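Local coordinates for oligopeptide ABC transporter, periplasmic oligopeptide-binding protein, putative (Thermotoga maritima MSB8, PDB 5IPW) that probably binds oligopeptides in the periplasm and delivers them to an ABC transporter for uptake, at residues A[359-371]-A[405-419]. Sequence-based numbering, arbitrary orientation.
Sequences VRFRQALSLAINR and YAEYDPDRANKLLDE
Ala364 and Ala413 meet where two antiparallel helices of the solute-binding fold, 359-367 and 410-419, pack at 158° with their axes 8.1 Å apart. Small residues permit that spacing: the methyl carbons, Ala364 CB and Ala413 CB, lie 4.1 Å from each other. One turn on, Leu416 enters as a knob among Arg360, Gln363, Ala364 and Leu367; its CD2 faces the aliphatic part of Arg360, while CD1 reaches Leu367. Leu417 CD2 touches both Ala364 CB and the ring of Phe361, whose chi1 of -176° swings it back toward the partner helix.

The loop leading into helix 410-419 wraps the C-terminal part of helix 359-367. Tyr405 lies under the extended Gln363 side chain, Gln363 CG standing 3.7 Å from the centroid of the Tyr405 ring in a CH-pi contact, with amide and ring planes nearly parallel, 18° apart. The edge of the same ring meets Leu367 CD1, 3.5 Å from Tyr405 CD2. Further along, Asn370 lays its amide over one face of Tyr408, the planes nearly parallel, and Pro410 CD sits beyond the other face.

Two hydrogen bonds fix the loop. Asp409 N donates to Leu367 O at 2.8 Å, distinctly bent at the hydrogen, and Arg371 NH1 donates to a lone pair of Tyr405 O at 3.1 Å; Arg371 NH2 donates to Gly590 O of strand 589-591. At the far end a water links Arg360 NH2 to Glu419 O.

The chemistry thus divides: apolar packing sets the helix spacing, whereas main-chain carbonyls, one receiving a backbone N-H and another a guanidinium, hold residues 405-409, the lead-in to helix 410-419, against the end of helix 359-367.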
loop_
_atom_site.group_PDB
_atom_site.type_symbol
_atom_site.label_atom_id
_atom_site.label_comp_id
_atom_site.label_asym_id
_atom_site.label_seq_id
_atom_site.Cartn_x
_atom_site.Cartn_y
_atom_site.Cartn_z
ATOM N N VAL A 359 -30.464 5.255 10.018
ATOM C CA VAL A 359 -29.224 6.024 10.172
ATOM C C VAL A 359 -29.036 6.512 11.606
ATOM O O VAL A 359 -27.941 6.434 12.174
ATOM C CB VAL A 359 -29.215 7.268 9.255
ATOM C CG1 VAL A 359 -27.885 8.002 9.375
ATOM C CG2 VAL A 359 -29.480 6.888 7.799
ATOM N N ARG A 360 -30.120 7.027 12.174
ATOM C CA ARG A 360 -30.116 7.584 13.520
ATOM C C ARG A 360 -29.662 6.583 14.575
ATOM O O ARG A 360 -29.035 6.965 15.560
ATOM C CB ARG A 360 -31.508 8.121 13.852
ATOM C CG ARG A 360 -31.862 9.383 13.067
ATOM C CD ARG A 360 -33.268 9.337 12.492
ATOM N NE ARG A 360 -34.266 9.049 13.519
ATOM C CZ ARG A 360 -35.555 8.820 13.281
ATOM N NH1 ARG A 360 -36.036 8.841 12.039
ATOM N NH2 ARG A 360 -36.367 8.569 14.297
ATOM N N PHE A 361 -29.983 5.306 14.367
ATOM C CA PHE A 361 -29.530 4.258 15.273
ATOM C C PHE A 361 -28.006 4.158 15.241
ATOM O O PHE A 361 -27.363 3.999 16.286
ATOM C CB PHE A 361 -30.165 2.894 14.943
ATOM C CG PHE A 361 -29.790 1.808 15.924
ATOM C CD1 PHE A 361 -30.197 1.882 17.254
ATOM C CD2 PHE A 361 -28.996 0.735 15.537
ATOM C CE1 PHE A 361 -29.835 0.903 18.174
ATOM C CE2 PHE A 361 -28.635 -0.248 16.453
ATOM C CZ PHE A 361 -29.053 -0.162 17.775
ATOM N N ARG A 362 -27.435 4.267 14.044
ATOM C CA ARG A 362 -25.979 4.178 13.877
ATOM C C ARG A 362 -25.302 5.432 14.436
ATOM O O ARG A 362 -24.382 5.330 15.255
ATOM C CB ARG A 362 -25.615 3.941 12.408
ATOM C CG ARG A 362 -26.299 2.706 11.828
ATOM C CD ARG A 362 -25.730 2.289 10.489
ATOM N NE ARG A 362 -26.009 3.244 9.414
ATOM C CZ ARG A 362 -26.964 3.114 8.490
ATOM N NH1 ARG A 362 -27.803 2.077 8.483
ATOM N NH2 ARG A 362 -27.092 4.050 7.556
ATOM N N GLN A 363 -25.790 6.606 14.023
ATOM C CA GLN A 363 -25.346 7.886 14.598
ATOM C C GLN A 363 -25.298 7.786 16.123
ATOM O O GLN A 363 -24.281 8.112 16.758
ATOM C CB GLN A 363 -26.279 9.026 14.176
ATOM C CG GLN A 363 -26.171 9.394 12.702
ATOM C CD GLN A 363 -27.258 10.351 12.224
ATOM O OE1 GLN A 363 -28.186 10.684 12.961
ATOM N NE2 GLN A 363 -27.146 10.795 10.974
ATOM N N ALA A 364 -26.399 7.301 16.698
ATOM C CA ALA A 364 -26.502 7.094 18.141
ATOM C C ALA A 364 -25.436 6.135 18.663
ATOM O O ALA A 364 -24.794 6.405 19.683
ATOM C CB ALA A 364 -27.892 6.580 18.497
ATOM N N LEU A 365 -25.253 5.016 17.961
ATOM C CA LEU A 365 -24.311 3.984 18.399
ATOM C C LEU A 365 -22.874 4.496 18.466
ATOM O O LEU A 365 -22.140 4.119 19.383
ATOM C CB LEU A 365 -24.380 2.732 17.507
ATOM C CG LEU A 365 -25.455 1.665 17.758
ATOM C CD1 LEU A 365 -25.203 0.474 16.845
ATOM C CD2 LEU A 365 -25.506 1.194 19.202
ATOM N N SER A 366 -22.472 5.335 17.506
ATOM C CA SER A 366 -21.113 5.914 17.508
ATOM C C SER A 366 -20.937 6.971 18.605
ATOM O O SER A 366 -19.951 6.941 19.350
ATOM C CB SER A 366 -20.711 6.488 16.126
ATOM O OG SER A 366 -21.761 7.172 15.454
ATOM N N LEU A 367 -21.909 7.875 18.722
ATOM C CA LEU A 367 -21.854 8.953 19.723
ATOM C C LEU A 367 -21.727 8.432 21.153
ATOM O O LEU A 367 -21.151 9.098 22.014
ATOM C CB LEU A 367 -23.074 9.865 19.603
ATOM C CG LEU A 367 -23.140 10.661 18.296
ATOM C CD1 LEU A 367 -24.534 11.228 18.109
ATOM C CD2 LEU A 367 -22.089 11.759 18.278
ATOM N N ALA A 368 -22.242 7.230 21.394
ATOM C CA ALA A 368 -22.118 6.590 22.700
ATOM C C ALA A 368 -20.727 6.026 22.978
ATOM O O ALA A 368 -20.466 5.551 24.085
ATOM C CB ALA A 368 -23.156 5.489 22.834
ATOM N N ILE A 369 -19.837 6.069 21.987
ATOM C CA ILE A 369 -18.503 5.500 22.150
ATOM C C ILE A 369 -17.512 6.545 22.650
ATOM O O ILE A 369 -17.385 7.631 22.079
ATOM C CB ILE A 369 -17.974 4.874 20.844
ATOM C CG1 ILE A 369 -19.030 3.935 20.248
ATOM C CG2 ILE A 369 -16.679 4.120 21.121
ATOM C CD1 ILE A 369 -18.585 3.138 19.036
ATOM N N ASN A 370 -16.822 6.192 23.732
ATOM C CA ASN A 370 -15.723 6.977 24.272
ATOM C C ASN A 370 -14.404 6.506 23.649
ATOM O O ASN A 370 -13.690 5.681 24.230
ATOM C CB ASN A 370 -15.699 6.821 25.805
ATOM C CG ASN A 370 -14.880 7.895 26.524
ATOM O OD1 ASN A 370 -14.523 7.705 27.687
ATOM N ND2 ASN A 370 -14.598 9.023 25.866
ATOM N N ARG A 371 -14.093 7.016 22.458
ATOM C CA ARG A 371 -12.881 6.598 21.738
ATOM C C ARG A 371 -11.619 6.951 22.513
ATOM O O ARG A 371 -10.722 6.111 22.675
ATOM C CB ARG A 371 -12.803 7.237 20.350
ATOM C CG ARG A 371 -13.605 6.536 19.271
ATOM C CD ARG A 371 -14.915 7.225 18.981
ATOM N NE ARG A 371 -15.613 6.582 17.877
ATOM C CZ ARG A 371 -16.804 6.953 17.413
ATOM N NH1 ARG A 371 -17.460 7.982 17.945
ATOM N NH2 ARG A 371 -17.344 6.283 16.407
ATOM N N TYR A 405 -19.796 11.185 13.475
ATOM C CA TYR A 405 -20.336 11.354 14.802
ATOM C C TYR A 405 -19.315 10.709 15.720
ATOM O O TYR A 405 -19.584 9.707 16.393
ATOM C CB TYR A 405 -21.690 10.676 14.892
ATOM C CG TYR A 405 -22.773 11.416 14.149
ATOM C CD1 TYR A 405 -22.790 11.461 12.761
ATOM C CD2 TYR A 405 -23.790 12.070 14.837
ATOM C CE1 TYR A 405 -23.786 12.138 12.078
ATOM C CE2 TYR A 405 -24.795 12.748 14.170
ATOM C CZ TYR A 405 -24.791 12.780 12.788
ATOM O OH TYR A 405 -25.791 13.460 12.118
ATOM N N ALA A 406 -18.124 11.298 15.710
ATOM C CA ALA A 406 -16.978 10.770 16.439
ATOM C C ALA A 406 -16.935 11.205 17.904
ATOM O O ALA A 406 -16.154 10.648 18.680
ATOM C CB ALA A 406 -15.679 11.168 15.743
ATOM N N GLU A 407 -17.769 12.177 18.288
ATOM C CA GLU A 407 -17.752 12.714 19.664
ATOM C C GLU A 407 -18.243 11.682 20.673
ATOM O O GLU A 407 -19.036 10.802 20.340
ATOM C CB GLU A 407 -18.618 13.972 19.818
ATOM C CG GLU A 407 -18.496 14.982 18.700
ATOM C CD GLU A 407 -19.470 14.700 17.578
ATOM O OE1 GLU A 407 -20.667 15.002 17.748
ATOM O OE2 GLU A 407 -19.039 14.164 16.537
ATOM N N TYR A 408 -17.763 11.804 21.905
ATOM C CA TYR A 408 -18.278 11.020 23.020
ATOM C C TYR A 408 -19.442 11.777 23.660
ATOM O O TYR A 408 -19.280 12.419 24.696
ATOM C CB TYR A 408 -17.170 10.749 24.042
ATOM C CG TYR A 408 -17.656 10.076 25.307
ATOM C CD1 TYR A 408 -18.371 8.880 25.254
ATOM C CD2 TYR A 408 -17.406 10.636 26.558
ATOM C CE1 TYR A 408 -18.823 8.262 26.408
ATOM C CE2 TYR A 408 -17.849 10.022 27.720
ATOM C CZ TYR A 408 -18.555 8.836 27.641
ATOM O OH TYR A 408 -18.994 8.224 28.792
ATOM N N ASP A 409 -20.617 11.676 23.040
ATOM C CA ASP A 409 -21.808 12.426 23.455
ATOM C C ASP A 409 -22.997 11.494 23.806
ATOM O O ASP A 409 -23.975 11.421 23.050
ATOM C CB ASP A 409 -22.178 13.398 22.323
ATOM C CG ASP A 409 -23.129 14.505 22.762
ATOM O OD1 ASP A 409 -23.609 14.499 23.915
ATOM O OD2 ASP A 409 -23.418 15.383 21.920
ATOM N N PRO A 410 -22.921 10.783 24.957
ATOM C CA PRO A 410 -24.011 9.889 25.402
ATOM C C PRO A 410 -25.411 10.527 25.418
ATOM O O PRO A 410 -26.335 9.993 24.800
ATOM C CB PRO A 410 -23.582 9.488 26.822
ATOM C CG PRO A 410 -22.098 9.565 26.796
ATOM C CD PRO A 410 -21.741 10.677 25.842
ATOM N N ASP A 411 -25.551 11.662 26.101
ATOM C CA ASP A 411 -26.831 12.390 26.194
ATOM C C ASP A 411 -27.445 12.646 24.807
ATOM O O ASP A 411 -28.661 12.624 24.642
ATOM C CB ASP A 411 -26.651 13.734 26.933
ATOM C CG ASP A 411 -25.980 13.586 28.308
ATOM O OD1 ASP A 411 -25.786 12.445 28.781
ATOM O OD2 ASP A 411 -25.638 14.623 28.916
ATOM N N ARG A 412 -26.592 12.897 23.820
ATOM C CA ARG A 412 -27.036 13.136 22.448
ATOM C C ARG A 412 -27.534 11.858 21.775
ATOM O O ARG A 412 -28.493 11.892 21.001
ATOM C CB ARG A 412 -25.887 13.754 21.650
ATOM C CG ARG A 412 -25.976 13.673 20.138
ATOM C CD ARG A 412 -27.032 14.577 19.535
ATOM N NE ARG A 412 -26.670 14.916 18.157
ATOM C CZ ARG A 412 -27.525 15.258 17.195
ATOM N NH1 ARG A 412 -28.835 15.309 17.424
ATOM N NH2 ARG A 412 -27.060 15.544 15.982
ATOM N N ALA A 413 -26.863 10.742 22.046
ATOM C CA ALA A 413 -27.263 9.454 21.484
ATOM C C ALA A 413 -28.572 9.002 22.113
ATOM O O ALA A 413 -29.567 8.783 21.412
ATOM C CB ALA A 413 -26.179 8.414 21.712
ATOM N N ASN A 414 -28.568 8.888 23.440
ATOM C CA ASN A 414 -29.777 8.567 24.199
ATOM C C ASN A 414 -30.988 9.289 23.653
ATOM O O ASN A 414 -32.045 8.693 23.475
ATOM C CB ASN A 414 -29.598 8.901 25.680
ATOM C CG ASN A 414 -29.217 7.690 26.494
ATOM O OD1 ASN A 414 -29.771 6.616 26.293
ATOM N ND2 ASN A 414 -28.272 7.847 27.414
ATOM N N LYS A 415 -30.810 10.571 23.368
ATOM C CA LYS A 415 -31.861 11.376 22.768
ATOM C C LYS A 415 -32.237 10.845 21.388
ATOM O O LYS A 415 -33.416 10.675 21.087
ATOM C CB LYS A 415 -31.429 12.852 22.688
ATOM C CG LYS A 415 -32.552 13.820 22.338
ATOM C CD LYS A 415 -33.615 13.889 23.434
ATOM C CE LYS A 415 -35.025 13.795 22.865
ATOM N NZ LYS A 415 -36.018 13.368 23.890
ATOM N N LEU A 416 -31.233 10.578 20.556
ATOM C CA LEU A 416 -31.470 10.072 19.190
ATOM C C LEU A 416 -32.264 8.760 19.140
ATOM O O LEU A 416 -33.021 8.522 18.194
ATOM C CB LEU A 416 -30.154 9.936 18.403
ATOM C CG LEU A 416 -29.822 11.110 17.472
ATOM C CD1 LEU A 416 -28.382 11.014 16.996
ATOM C CD2 LEU A 416 -30.774 11.172 16.281
ATOM N N LEU A 417 -32.097 7.923 20.159
ATOM C CA LEU A 417 -32.881 6.699 20.276
ATOM C C LEU A 417 -34.326 7.038 20.645
ATOM O O LEU A 417 -35.270 6.491 20.058
ATOM C CB LEU A 417 -32.260 5.766 21.318
ATOM C CG LEU A 417 -30.831 5.273 21.053
ATOM C CD1 LEU A 417 -30.327 4.426 22.220
ATOM C CD2 LEU A 417 -30.741 4.507 19.737
ATOM N N ASP A 418 -34.494 7.961 21.594
ATOM C CA ASP A 418 -35.826 8.447 21.967
ATOM C C ASP A 418 -36.569 8.968 20.739
ATOM O O ASP A 418 -37.766 8.732 20.596
ATOM C CB ASP A 418 -35.747 9.539 23.040
ATOM C CG ASP A 418 -35.059 9.068 24.317
ATOM O OD1 ASP A 418 -35.011 7.843 24.567
ATOM O OD2 ASP A 418 -34.561 9.927 25.075
ATOM N N GLU A 419 -35.859 9.655 19.847
ATOM C CA GLU A 419 -36.459 10.119 18.592
ATOM C C GLU A 419 -37.023 8.971 17.750
ATOM O O GLU A 419 -38.026 9.149 17.061
ATOM C CB GLU A 419 -35.458 10.927 17.746
ATOM C CG GLU A 419 -35.512 12.440 17.950
ATOM C CD GLU A 419 -34.464 12.974 18.917
ATOM O OE1 GLU A 419 -34.765 13.935 19.658
ATOM O OE2 GLU A 419 -33.332 12.455 18.929
HETATM O O HOH W 1 -38.961 8.358 14.789
#